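Local structure of glycine oxidase (Bacillus cereus ATCC 14579, 7CYX) at residues Trp114-Lys117 with Asp121-Phe124; Gly94-Ala99 with Glu132-Leu137; Glu68-Phe73 with Ile88-Lys93. The protein probably oxidises glycine with molecular oxygen to glyoxylate, hydrogen peroxide and ammonium using bound FAD, a reaction of thiamine diphosphate biosynthesis. All coordinates share one frame; numbering follows the deposited sequence.

In the fold
Contacts 1 and 2 lie about 24 Å from the centre of the chain and serve the same mixed sheet: contact 1 joins helix 102-116 to an outermost strand of it, 123-126, and contact 2 fastens the end of helix 127-133 over strand 95-99. Their centres are about 17 Å apart, and Gln115 of one packs against Arg97 of the other. Contact 3 sits deeper, about 12 Å from the chain centre, and ties helix 61-70 to the loop leading into strand 95-99, close to residues that bind FAD. Its chemistry is charged and directional, whereas contact 2 is largely van der Waals packing round a tyrosine and contact 1 a small polar touch partly open to solvent.

Contact 1. Residues Trp114-Lys117 with Asp121-Phe124; sequences WQQK and DSYF
Gln116 and Ser122 are the two residues that meet, and together the segments bury a mere 83 Å². Gln116 closes on Ser122 with the end of its side chain: the chain bends at chi2 (131°) and carries the amide to the far segment, where the atom modelled as OE1 lies 3.1 Å from Ser122 O and 3.2 Å from Ser122 OG. Which end of the amide really points there is doubtful, and the hydrogen bonding is left undecided. The tight side belongs to Ser122. Its CB points toward the helix segment, and a chi1 of 81° sets OG between the backbone N and the carbonyl carbon, on the flank that faces the glutamine. This buried serine also packs on Met112 of the helix and on Val145 and Tyr147 of the neighbouring strand, a closed setting for a small polar group.

The other side is loose. Gln116 is itself partly exposed, Lys117 and Asp121 stand in solvent, and Tyr123 sends its CB away from the helix end. The nearest CA atoms, of Gln116 and Asp121, are 6.5 Å apart. Within the first segment Lys117 N makes a weak bond of 3.4 Å to Trp114 O. After a short loop the chain enters strand 123-126, which pairs through Tyr123 with Tyr146. The arrangement is a compact helix-loop-strand connection, in which a helix packed on a sheet passes into an outermost strand of that sheet, here in the mixed eight-stranded sheet of the substrate domain characteristic of D-amino acid oxidase-type flavoenzymes.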
loop_
_atom_site.group_PDB
_atom_site.type_symbol
_atom_site.label_atom_id
_atom_site.label_comp_id
_atom_site.label_asym_id
_atom_site.label_seq_id
_atom_site.Cartn_x
_atom_site.Cartn_y
_atom_site.Cartn_z
ATOM N N TRP A 114 8.288 33.104 -15.521
ATOM C CA TRP A 114 7.963 33.796 -14.260
ATOM C C TRP A 114 8.339 32.913 -13.066
ATOM O O TRP A 114 8.782 33.410 -12.042
ATOM C CB TRP A 114 6.508 34.300 -14.220
ATOM C CG TRP A 114 5.423 33.317 -13.891
ATOM C CD1 TRP A 114 4.471 32.843 -14.750
ATOM C CD2 TRP A 114 5.100 32.760 -12.600
ATOM N NE1 TRP A 114 3.605 32.002 -14.100
ATOM C CE2 TRP A 114 3.964 31.931 -12.780
ATOM C CE3 TRP A 114 5.665 32.856 -11.319
ATOM C CZ2 TRP A 114 3.397 31.207 -11.732
ATOM C CZ3 TRP A 114 5.104 32.142 -10.284
ATOM C CH2 TRP A 114 3.981 31.332 -10.489
ATOM N N GLN A 115 8.181 31.599 -13.217
ATOM C CA GLN A 115 8.467 30.638 -12.148
ATOM C C GLN A 115 9.961 30.668 -11.794
ATOM O O GLN A 115 10.349 30.678 -10.614
ATOM C CB GLN A 115 8.055 29.234 -12.596
ATOM C CG GLN A 115 7.119 28.530 -11.627
ATOM C CD GLN A 115 6.030 27.742 -12.317
ATOM O OE1 GLN A 115 4.860 27.851 -11.958
ATOM N NE2 GLN A 115 6.404 26.949 -13.314
ATOM N N GLN A 116 10.792 30.681 -12.841
ATOM C CA GLN A 116 12.250 30.628 -12.727
ATOM C C GLN A 116 12.804 31.734 -11.808
ATOM O O GLN A 116 13.788 31.510 -11.094
ATOM C CB GLN A 116 12.874 30.752 -14.118
ATOM C CG GLN A 116 14.110 29.890 -14.296
ATOM C CD GLN A 116 14.017 29.083 -15.566
ATOM O OE1 GLN A 116 14.021 27.852 -15.527
ATOM N NE2 GLN A 116 13.902 29.779 -16.693
ATOM N N LYS A 117 12.179 32.917 -11.837
ATOM C CA LYS A 117 12.621 34.065 -11.057
ATOM C C LYS A 117 12.416 33.831 -9.552
ATOM O O LYS A 117 12.949 34.598 -8.759
ATOM C CB LYS A 117 11.881 35.329 -11.507
ATOM C CG LYS A 117 12.249 35.829 -12.896
ATOM C CD LYS A 117 11.182 36.691 -13.538
ATOM C CE LYS A 117 11.690 37.458 -14.742
ATOM N NZ LYS A 117 12.585 38.571 -14.338
ATOM N N ASP A 121 13.889 25.325 -10.002
ATOM C CA ASP A 121 14.615 24.790 -11.183
ATOM C C ASP A 121 13.625 24.093 -12.119
ATOM O O ASP A 121 12.727 23.410 -11.635
ATOM C CB ASP A 121 15.764 23.874 -10.764
ATOM C CG ASP A 121 17.049 24.599 -10.393
ATOM O OD1 ASP A 121 17.082 25.832 -10.476
ATOM O OD2 ASP A 121 18.010 23.915 -10.024
ATOM N N SER A 122 13.802 24.283 -13.420
ATOM C CA SER A 122 12.929 23.699 -14.463
ATOM C C SER A 122 13.648 23.841 -15.796
ATOM O O SER A 122 14.390 24.792 -15.939
ATOM C CB SER A 122 11.614 24.394 -14.491
ATOM O OG SER A 122 11.710 25.602 -15.208
ATOM N N TYR A 123 13.432 22.915 -16.723
ATOM C CA TYR A 123 14.131 22.953 -18.027
ATOM C C TYR A 123 13.122 22.783 -19.154
ATOM O O TYR A 123 12.237 21.955 -19.048
ATOM C CB TYR A 123 15.167 21.829 -18.102
ATOM C CG TYR A 123 16.122 21.819 -16.941
ATOM C CD1 TYR A 123 17.255 22.609 -16.946
ATOM C CD2 TYR A 123 15.859 21.069 -15.814
ATOM C CE1 TYR A 123 18.122 22.638 -15.872
ATOM C CE2 TYR A 123 16.713 21.085 -14.729
ATOM C CZ TYR A 123 17.845 21.875 -14.758
ATOM O OH TYR A 123 18.676 21.904 -13.684
ATOM N N PHE A 124 13.267 23.563 -20.212
ATOM C CA PHE A 124 12.346 23.387 -21.350
ATOM C C PHE A 124 12.904 22.267 -22.211
ATOM O O PHE A 124 14.094 22.268 -22.491
ATOM C CB PHE A 124 12.209 24.653 -22.188
ATOM C CG PHE A 124 11.516 24.404 -23.500
ATOM C CD1 PHE A 124 10.140 24.399 -23.582
ATOM C CD2 PHE A 124 12.240 24.106 -24.635
ATOM C CE1 PHE A 124 9.508 24.146 -24.783
ATOM C CE2 PHE A 124 11.608 23.865 -25.839
ATOM C CZ PHE A 124 10.242 23.884 -25.908
#

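Contact 2. Residues Gly94-Ala99 with Glu132-Leu137; sequences GIYRIA and EKEPYL
Tyr96 pushes its phenol end into the angle between the side chains of Lys133 and Glu134. Lys133 lies along the hydroxyl with its aliphatic atoms: Tyr96 OH is 3.4 Å from Lys133 CE, 3.5 Å from Lys133 CB and 3.6 Å from Lys133 CD. A bend at chi3 (74°) curls the lysine round the oxygen, so that the contact is made by methylenes more than by the ammonium group, whose NZ stays 3.9 Å from Tyr96 OH. Glu134 comes to the ring obliquely, its CG 3.8 Å from Tyr96 CE1 and 3.7 Å from Tyr96 OH. Its carboxylate is turned well out of the ring plane, the two planes being 75° apart, and OE1 stands 3.8 Å from Tyr96 CE1.

The contact closes the end of helix 127-133 over strand 95-99, an inner strand of the mixed eight-stranded sheet found in D-amino acid oxidase-type enzymes, paired antiparallel with strand 143-147 and parallel with strand 246-248. Glu134 is the first residue to leave the helix and opens a type I turn, in which Leu137 N bonds to Glu134 O at 3.2 Å.

Further out, the two carboxylate oxygens of Glu134 take hydrogen bonds from the backbone, OE1 from Ala244 N and OE2 from Lys243 N, which fixes the rotation of the group beside the ring. Tyr146 of strand 143-147 serves both partners, meeting the Tyr96 ring and receiving Lys133 in a cation-pi contact. Ile98 and Leu137 both rest on Ile246 and Ile291, which continue the packing past the tyrosine.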
loop_
_atom_site.group_PDB
_atom_site.type_symbol
_atom_site.label_atom_id
_atom_site.label_comp_id
_atom_site.label_asym_id
_atom_site.label_seq_id
_atom_site.Cartn_x
_atom_site.Cartn_y
_atom_site.Cartn_z
ATOM N N GLY A 94 9.976 13.980 -10.804
ATOM C CA GLY A 94 9.672 15.164 -11.621
ATOM C C GLY A 94 8.305 15.086 -12.258
ATOM O O GLY A 94 7.655 14.068 -12.117
ATOM N N ILE A 95 7.892 16.162 -12.917
ATOM C CA ILE A 95 6.585 16.233 -13.627
ATOM C C ILE A 95 6.778 17.050 -14.896
ATOM O O ILE A 95 7.523 18.013 -14.855
ATOM C CB ILE A 95 5.498 16.864 -12.751
ATOM C CG1 ILE A 95 5.082 15.947 -11.604
ATOM C CG2 ILE A 95 4.317 17.246 -13.604
ATOM C CD1 ILE A 95 4.099 16.571 -10.675
ATOM N N TYR A 96 6.115 16.645 -15.971
ATOM C CA TYR A 96 6.185 17.319 -17.252
ATOM C C TYR A 96 4.904 18.123 -17.480
ATOM O O TYR A 96 3.805 17.633 -17.244
ATOM C CB TYR A 96 6.375 16.348 -18.418
ATOM C CG TYR A 96 7.625 15.502 -18.382
ATOM C CD1 TYR A 96 7.620 14.277 -17.736
ATOM C CD2 TYR A 96 8.802 15.884 -19.025
ATOM C CE1 TYR A 96 8.741 13.472 -17.698
ATOM C CE2 TYR A 96 9.935 15.078 -19.008
ATOM C CZ TYR A 96 9.909 13.871 -18.323
ATOM O OH TYR A 96 10.982 13.021 -18.257
ATOM N N ARG A 97 5.062 19.373 -17.921
ATOM C CA ARG A 97 3.991 20.040 -18.626
ATOM C C ARG A 97 4.245 19.801 -20.110
ATOM O O ARG A 97 5.335 20.060 -20.578
ATOM C CB ARG A 97 3.960 21.550 -18.392
ATOM C CG ARG A 97 3.435 21.999 -17.038
ATOM C CD ARG A 97 3.290 23.516 -17.030
ATOM N NE ARG A 97 3.293 24.081 -15.691
ATOM C CZ ARG A 97 2.230 24.593 -15.086
ATOM N NH1 ARG A 97 1.053 24.589 -15.692
ATOM N NH2 ARG A 97 2.355 25.124 -13.881
ATOM N N ILE A 98 3.238 19.319 -20.838
ATOM C CA ILE A 98 3.432 19.019 -22.246
ATOM C C ILE A 98 2.628 20.008 -23.094
ATOM O O ILE A 98 1.648 20.590 -22.623
ATOM C CB ILE A 98 3.037 17.566 -22.545
ATOM C CG1 ILE A 98 1.555 17.319 -22.250
ATOM C CG2 ILE A 98 3.948 16.611 -21.787
ATOM C CD1 ILE A 98 1.071 16.000 -22.746
ATOM N N ALA A 99 3.038 20.143 -24.360
ATOM C CA ALA A 99 2.355 20.974 -25.336
ATOM C C ALA A 99 2.381 20.270 -26.692
ATOM O O ALA A 99 3.417 19.753 -27.091
ATOM C CB ALA A 99 3.003 22.333 -25.402
ATOM N N GLU A 132 12.939 10.968 -25.701
ATOM C CA GLU A 132 14.123 10.207 -25.281
ATOM C C GLU A 132 13.896 9.743 -23.842
ATOM O O GLU A 132 14.148 8.585 -23.521
ATOM C CB GLU A 132 15.420 11.019 -25.422
ATOM C CG GLU A 132 16.329 10.560 -26.567
ATOM C CD GLU A 132 17.226 9.338 -26.327
ATOM O OE1 GLU A 132 17.573 8.643 -27.324
ATOM O OE2 GLU A 132 17.606 9.076 -25.153
ATOM N N LYS A 133 13.382 10.650 -23.002
ATOM C CA LYS A 133 13.144 10.372 -21.573
ATOM C C LYS A 133 11.892 9.504 -21.375
ATOM O O LYS A 133 11.902 8.598 -20.534
ATOM C CB LYS A 133 13.017 11.670 -20.766
ATOM C CG LYS A 133 14.275 12.532 -20.730
ATOM C CD LYS A 133 14.220 13.655 -19.700
ATOM C CE LYS A 133 14.386 13.175 -18.271
ATOM N NZ LYS A 133 14.553 14.306 -17.326
ATOM N N GLU A 134 10.813 9.804 -22.114
ATOM C CA GLU A 134 9.521 9.092 -21.977
ATOM C C GLU A 134 9.080 8.618 -23.359
ATOM O O GLU A 134 8.341 9.309 -24.053
ATOM C CB GLU A 134 8.489 9.989 -21.293
ATOM C CG GLU A 134 8.853 10.408 -19.869
ATOM C CD GLU A 134 8.691 9.332 -18.802
ATOM O OE1 GLU A 134 8.718 9.675 -17.587
ATOM O OE2 GLU A 134 8.548 8.150 -19.176
ATOM N N PRO A 135 9.558 7.446 -23.824
ATOM C CA PRO A 135 9.398 7.056 -25.224
ATOM C C PRO A 135 7.969 6.714 -25.673
ATOM O O PRO A 135 7.687 6.771 -26.876
ATOM C CB PRO A 135 10.324 5.836 -25.375
ATOM C CG PRO A 135 10.446 5.265 -23.972
ATOM C CD PRO A 135 10.312 6.451 -23.039
ATOM N N TYR A 136 7.064 6.393 -24.743
ATOM C CA TYR A 136 5.699 6.041 -25.183
ATOM C C TYR A 136 4.891 7.307 -25.491
ATOM O O TYR A 136 3.756 7.219 -25.965
ATOM C CB TYR A 136 5.009 5.119 -24.181
ATOM C CG TYR A 136 5.543 3.706 -24.159
ATOM C CD1 TYR A 136 5.043 2.736 -25.012
ATOM C CD2 TYR A 136 6.538 3.339 -23.268
ATOM C CE1 TYR A 136 5.503 1.434 -24.969
ATOM C CE2 TYR A 136 7.032 2.047 -23.232
ATOM C CZ TYR A 136 6.515 1.091 -24.090
ATOM O OH TYR A 136 6.993 -0.191 -24.051
ATOM N N LEU A 137 5.483 8.484 -25.274
ATOM C CA LEU A 137 4.741 9.708 -25.449
ATOM C C LEU A 137 4.599 9.990 -26.946
ATOM O O LEU A 137 5.464 9.640 -27.732
ATOM C CB LEU A 137 5.401 10.859 -24.689
ATOM C CG LEU A 137 4.981 10.987 -23.226
ATOM C CD1 LEU A 137 5.867 11.959 -22.454
ATOM C CD2 LEU A 137 3.530 11.418 -23.111
#

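Contact 3. Residues Glu68-Phe73 with Ile88-Lys93; sequences ESRAIF and IGYEEK
Arg70 grips the phenol oxygen of Tyr90 end-on with two nitrogens, NH1 at 2.8 Å and NH2 at 2.9 Å from Tyr90 OH, in a D-amino acid oxidase-type fold where helix 61-70 faces the loop that runs into strand 95-99. The oxygen lies close to the guanidinium plane, at its edge, and is held by two bonds that are each somewhat bent (141° at NH1). Tyrosine ring and guanidinium stand almost perpendicular, 80° apart, so the ring meets the arginine with its hydroxyl and not with a face. The hydroxyl also donates to Glu92 OE2 at 2.9 Å, using the anti lone pair of the carboxylate. Arg70 NH1 closes the triangle with a weak salt bridge of 3.4 Å to the same Glu92 OE2. The positive charge bonded to the phenol would probably strengthen it as a donor to the glutamate.

Torsions bring these ends together. Arg70 bends at chi2 (64°), which turns the guanidinium toward the loop, while Glu92 stays extended beyond CG and reaches the same hydroxyl from two residues further along the loop. Lys149 adds weaker links, its O to Arg70 NH1 and its NZ, at long range, to the other Glu92 oxygen.

Beyond the polar triangle the contact turns apolar. Phe73, which closes the type I turn from Arg70, lies beside the tyrosine, and Leu50 touches Arg70, Phe73 and Tyr90 alike. The Phe73 side chain is about 7 Å from the bound FAD and about 5 Å from that of Ile338, a residue that binds it, so the packing borders the cofactor site. Phe73 CB approaches the Tyr90 ring obliquely, 3.9 Å from Tyr90 CE1.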
loop_
_atom_site.group_PDB
_atom_site.type_symbol
_atom_site.label_atom_id
_atom_site.label_comp_id
_atom_site.label_asym_id
_atom_site.label_seq_id
_atom_site.Cartn_x
_atom_site.Cartn_y
_atom_site.Cartn_z
ATOM N N GLU A 68 6.351 25.490 1.259
ATOM C CA GLU A 68 6.687 25.100 2.635
ATOM C C GLU A 68 6.155 23.683 2.924
ATOM O O GLU A 68 6.854 22.884 3.557
ATOM C CB GLU A 68 6.144 26.157 3.600
ATOM C CG GLU A 68 6.635 26.014 5.027
ATOM C CD GLU A 68 6.122 27.068 6.003
ATOM O OE1 GLU A 68 5.581 28.101 5.543
ATOM O OE2 GLU A 68 6.263 26.853 7.230
ATOM N N SER A 69 4.943 23.381 2.420
ATOM C CA SER A 69 4.271 22.084 2.558
ATOM C C SER A 69 5.018 21.006 1.771
ATOM O O SER A 69 5.246 19.906 2.277
ATOM C CB SER A 69 2.833 22.151 2.105
ATOM O OG SER A 69 2.047 21.171 2.772
ATOM N N ARG A 70 5.352 21.337 0.522
ATOM C CA ARG A 70 6.103 20.488 -0.403
ATOM C C ARG A 70 7.349 19.897 0.273
ATOM O O ARG A 70 7.641 18.721 0.138
ATOM C CB ARG A 70 6.512 21.317 -1.626
ATOM C CG ARG A 70 7.310 20.555 -2.673
ATOM C CD ARG A 70 6.514 19.427 -3.309
ATOM N NE ARG A 70 7.353 18.530 -4.092
ATOM C CZ ARG A 70 8.113 17.563 -3.584
ATOM N NH1 ARG A 70 8.758 16.743 -4.396
ATOM N NH2 ARG A 70 8.224 17.420 -2.273
ATOM N N ALA A 71 8.064 20.737 1.017
ATOM C CA ALA A 71 9.363 20.423 1.565
ATOM C C ALA A 71 9.237 19.477 2.764
ATOM O O ALA A 71 10.222 18.843 3.115
ATOM C CB ALA A 71 10.073 21.705 1.949
ATOM N N ILE A 72 8.049 19.408 3.389
ATOM C CA ILE A 72 7.808 18.558 4.576
ATOM C C ILE A 72 7.640 17.098 4.143
ATOM O O ILE A 72 7.797 16.193 4.953
ATOM C CB ILE A 72 6.580 19.061 5.357
ATOM C CG1 ILE A 72 6.867 20.402 6.033
ATOM C CG2 ILE A 72 6.051 18.027 6.355
ATOM C CD1 ILE A 72 5.624 21.128 6.498
ATOM N N PHE A 73 7.341 16.867 2.863
ATOM C CA PHE A 73 6.830 15.553 2.421
ATOM C C PHE A 73 7.879 14.449 2.547
ATOM O O PHE A 73 7.520 13.333 2.907
ATOM C CB PHE A 73 6.284 15.623 0.995
ATOM C CG PHE A 73 4.802 15.877 0.945
ATOM C CD1 PHE A 73 3.903 14.861 1.213
ATOM C CD2 PHE A 73 4.307 17.132 0.653
ATOM C CE1 PHE A 73 2.541 15.090 1.174
ATOM C CE2 PHE A 73 2.938 17.359 0.618
ATOM C CZ PHE A 73 2.060 16.339 0.874
ATOM N N ILE A 88 3.142 5.955 1.953
ATOM C CA ILE A 88 2.232 6.927 1.280
ATOM C C ILE A 88 2.551 7.064 -0.207
ATOM O O ILE A 88 1.938 7.888 -0.844
ATOM C CB ILE A 88 2.293 8.288 1.995
ATOM C CG1 ILE A 88 3.650 8.965 1.811
ATOM C CG2 ILE A 88 1.941 8.144 3.455
ATOM C CD1 ILE A 88 3.671 10.398 2.226
ATOM N N GLY A 89 3.477 6.277 -0.722
ATOM C CA GLY A 89 3.815 6.364 -2.147
ATOM C C GLY A 89 4.516 7.655 -2.509
ATOM O O GLY A 89 4.397 8.066 -3.647
ATOM N N TYR A 90 5.235 8.272 -1.581
ATOM C CA TYR A 90 5.929 9.522 -1.954
ATOM C C TYR A 90 6.926 9.218 -3.061
ATOM O O TYR A 90 7.740 8.331 -2.915
ATOM C CB TYR A 90 6.703 10.146 -0.800
ATOM C CG TYR A 90 7.436 11.385 -1.229
ATOM C CD1 TYR A 90 6.754 12.454 -1.770
ATOM C CD2 TYR A 90 8.810 11.473 -1.142
ATOM C CE1 TYR A 90 7.408 13.594 -2.186
ATOM C CE2 TYR A 90 9.483 12.608 -1.551
ATOM C CZ TYR A 90 8.781 13.672 -2.077
ATOM O OH TYR A 90 9.435 14.787 -2.485
ATOM N N GLU A 91 6.859 9.991 -4.128
ATOM C CA GLU A 91 7.744 9.788 -5.290
ATOM C C GLU A 91 8.155 11.156 -5.810
ATOM O O GLU A 91 7.324 12.032 -5.838
ATOM C CB GLU A 91 6.962 9.056 -6.371
ATOM C CG GLU A 91 7.837 8.320 -7.353
ATOM C CD GLU A 91 7.230 7.037 -7.872
ATOM O OE1 GLU A 91 7.272 6.048 -7.146
ATOM O OE2 GLU A 91 6.726 7.044 -8.990
ATOM N N GLU A 92 9.414 11.303 -6.187
ATOM C CA GLU A 92 9.912 12.586 -6.720
ATOM C C GLU A 92 10.724 12.287 -7.970
ATOM O O GLU A 92 11.939 12.293 -7.889
ATOM C CB GLU A 92 10.782 13.301 -5.693
ATOM C CG GLU A 92 11.218 14.669 -6.159
ATOM C CD GLU A 92 12.114 15.418 -5.201
ATOM O OE1 GLU A 92 13.101 15.995 -5.651
ATOM O OE2 GLU A 92 11.813 15.421 -4.014
ATOM N N LYS A 93 10.051 12.002 -9.072
ATOM C CA LYS A 93 10.785 11.728 -10.324
ATOM C C LYS A 93 10.522 12.872 -11.298
ATOM O O LYS A 93 10.801 12.707 -12.470
ATOM C CB LYS A 93 10.361 10.371 -10.889
ATOM C CG LYS A 93 10.929 9.160 -10.170
ATOM C CD LYS A 93 12.203 9.479 -9.424
ATOM C CE LYS A 93 12.866 8.283 -8.776
ATOM N NZ LYS A 93 14.272 8.566 -8.401
#